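Local structure of putative angiotensinogen (Lampetra fluviatilis, 5INW) at residues Lys226-Val230 with Glu407-Val413. The protein binds heparin, which promotes its inhibition of thrombin through a template mechanism, as a member of the serpin family. The protein carries 1 engineered substitution. Residues are numbered along the deposited sequence.
Sequences KFPDV and EAKAETV
Segment 226-230 is an irregular loop between helix 208-221 and strand 238-251. It lies over one face of strand segment 407-413, which is extended throughout. E407, K409, E411 and V413 point their CA-to-CB bonds toward the loop. The nearest CA pairs are K226 with K409 at 8.6 Å and V230 with E411 at 7.1 Å. K226 is exposed and points sideways, its CE 4.3 Å from OE1 of E407. That oxygen is hydrogen-bonded to the hydroxyl of Y247. OE2 of E407 forms a salt bridge with NZ of K409 at 3.4 Å; its hydrogen bond is weak. F227 (chi1 m, chi2 89°) drops its buried ring between K409 and E411. CZ of F227 is 3.9 Å from CG of K409, and CE2 of F227 is 3.6 Å from O of A410. OE2 of E411 meets the ring edge, 3.3 Å from CD2 of F227. Strand 405-417 is the cleaved reactive-centre loop, inserted into sheet A as strand 4A between 238-251 and 389-401, antiparallel to both. This insertion is the hallmark of the cleaved, relaxed serpin. On the other face, F26 of the separate C-terminal peptide chain packs on A408 and A410. P228 and D229 carry the loop past E411, with D229 in a left-handed conformation (42/29). V230 returns to helical angles with chi1 t. Its CG2 is 3.5 Å from OE2 of E411, and its CG1 makes an apolar contact with CG2 of V413 at 3.8 Å.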
loop_
_atom_site.group_PDB
_atom_site.type_symbol
_atom_site.label_atom_id
_atom_site.label_comp_id
_atom_site.label_asym_id
_atom_site.label_seq_id
_atom_site.Cartn_x
_atom_site.Cartn_y
_atom_site.Cartn_z
ATOM N N LYS A 226 -7.302 13.776 -7.808
ATOM C CA LYS A 226 -7.455 12.828 -6.703
ATOM C C LYS A 226 -6.389 13.082 -5.643
ATOM O O LYS A 226 -6.592 12.831 -4.469
ATOM C CB LYS A 226 -7.340 11.394 -7.213
ATOM C CG LYS A 226 -8.530 10.925 -8.041
ATOM C CD LYS A 226 -9.803 10.946 -7.169
ATOM C CE LYS A 226 -10.920 10.055 -7.706
ATOM N NZ LYS A 226 -11.560 10.563 -8.960
ATOM N N PHE A 227 -5.239 13.568 -6.086
ATOM C CA PHE A 227 -4.127 13.824 -5.219
ATOM C C PHE A 227 -3.690 15.292 -5.302
ATOM O O PHE A 227 -2.832 15.659 -6.114
ATOM C CB PHE A 227 -2.981 12.904 -5.623
ATOM C CG PHE A 227 -3.265 11.458 -5.428
ATOM C CD1 PHE A 227 -3.853 10.728 -6.410
ATOM C CD2 PHE A 227 -2.945 10.841 -4.238
ATOM C CE1 PHE A 227 -4.113 9.408 -6.224
ATOM C CE2 PHE A 227 -3.207 9.519 -4.040
ATOM C CZ PHE A 227 -3.785 8.794 -5.037
ATOM N N PRO A 228 -4.305 16.151 -4.475
ATOM C CA PRO A 228 -3.753 17.490 -4.234
ATOM C C PRO A 228 -2.878 17.343 -3.002
ATOM O O PRO A 228 -2.837 16.236 -2.424
ATOM C CB PRO A 228 -5.000 18.287 -3.913
ATOM C CG PRO A 228 -5.877 17.306 -3.182
ATOM C CD PRO A 228 -5.550 15.935 -3.698
ATOM N N ASP A 229 -2.193 18.401 -2.587
ATOM C CA ASP A 229 -1.445 18.410 -1.284
ATOM C C ASP A 229 -0.612 17.144 -0.837
ATOM O O ASP A 229 -0.394 16.923 0.347
ATOM C CB ASP A 229 -2.375 18.859 -0.136
ATOM C CG ASP A 229 -3.446 17.821 0.212
ATOM O OD1 ASP A 229 -3.206 16.590 0.094
ATOM O OD2 ASP A 229 -4.549 18.238 0.624
ATOM N N VAL A 230 -0.101 16.367 -1.782
ATOM C CA VAL A 230 0.747 15.243 -1.479
ATOM C C VAL A 230 2.017 15.745 -0.783
ATOM O O VAL A 230 2.599 15.035 0.027
ATOM C CB VAL A 230 1.138 14.470 -2.764
ATOM C CG1 VAL A 230 2.185 13.371 -2.507
ATOM C CG2 VAL A 230 -0.088 13.846 -3.391
ATOM N N GLU A 407 -12.876 2.598 -1.949
ATOM C CA GLU A 407 -12.001 3.577 -2.540
ATOM C C GLU A 407 -10.786 3.595 -1.665
ATOM O O GLU A 407 -10.918 3.564 -0.431
ATOM C CB GLU A 407 -12.655 4.938 -2.535
ATOM C CG GLU A 407 -12.283 5.776 -3.761
ATOM C CD GLU A 407 -12.380 7.283 -3.559
ATOM O OE1 GLU A 407 -12.828 7.949 -4.501
ATOM O OE2 GLU A 407 -11.989 7.810 -2.469
ATOM N N ALA A 408 -9.597 3.558 -2.273
ATOM C CA ALA A 408 -8.331 3.508 -1.505
ATOM C C ALA A 408 -7.262 4.279 -2.219
ATOM O O ALA A 408 -7.066 4.035 -3.402
ATOM C CB ALA A 408 -7.860 2.073 -1.261
ATOM N N LYS A 409 -6.559 5.151 -1.485
ATOM C CA LYS A 409 -5.458 5.957 -1.993
ATOM C C LYS A 409 -4.236 5.593 -1.172
ATOM O O LYS A 409 -4.375 5.336 0.001
ATOM C CB LYS A 409 -5.725 7.428 -1.726
ATOM C CG LYS A 409 -6.759 8.080 -2.602
ATOM C CD LYS A 409 -7.312 9.384 -1.986
ATOM C CE LYS A 409 -8.785 9.606 -2.399
ATOM N NZ LYS A 409 -9.720 10.119 -1.335
ATOM N N ALA A 410 -3.056 5.631 -1.779
ATOM C CA ALA A 410 -1.791 5.697 -1.048
ATOM C C ALA A 410 -0.843 6.655 -1.729
ATOM O O ALA A 410 -0.955 6.890 -2.909
ATOM C CB ALA A 410 -1.137 4.320 -0.954
ATOM N N GLU A 411 0.128 7.142 -0.971
ATOM C CA GLU A 411 1.098 8.155 -1.407
ATOM C C GLU A 411 2.392 7.879 -0.665
ATOM O O GLU A 411 2.385 7.881 0.566
ATOM C CB GLU A 411 0.642 9.480 -0.876
ATOM C CG GLU A 411 -0.780 9.895 -1.211
ATOM C CD GLU A 411 -1.142 11.247 -0.621
ATOM O OE1 GLU A 411 -0.565 11.664 0.421
ATOM O OE2 GLU A 411 -2.035 11.890 -1.203
ATOM N N THR A 412 3.474 7.623 -1.396
ATOM C CA THR A 412 4.787 7.529 -0.808
ATOM C C THR A 412 5.640 8.663 -1.342
ATOM O O THR A 412 5.701 8.890 -2.539
ATOM C CB THR A 412 5.420 6.243 -1.221
ATOM O OG1 THR A 412 4.469 5.200 -0.969
ATOM C CG2 THR A 412 6.724 6.004 -0.481
ATOM N N VAL A 413 6.309 9.354 -0.429
ATOM C CA VAL A 413 7.158 10.477 -0.725
ATOM C C VAL A 413 8.556 10.193 -0.160
ATOM O O VAL A 413 8.680 9.851 1.002
ATOM C CB VAL A 413 6.576 11.778 -0.126
ATOM C CG1 VAL A 413 7.479 12.967 -0.411
ATOM C CG2 VAL A 413 5.250 12.049 -0.727
#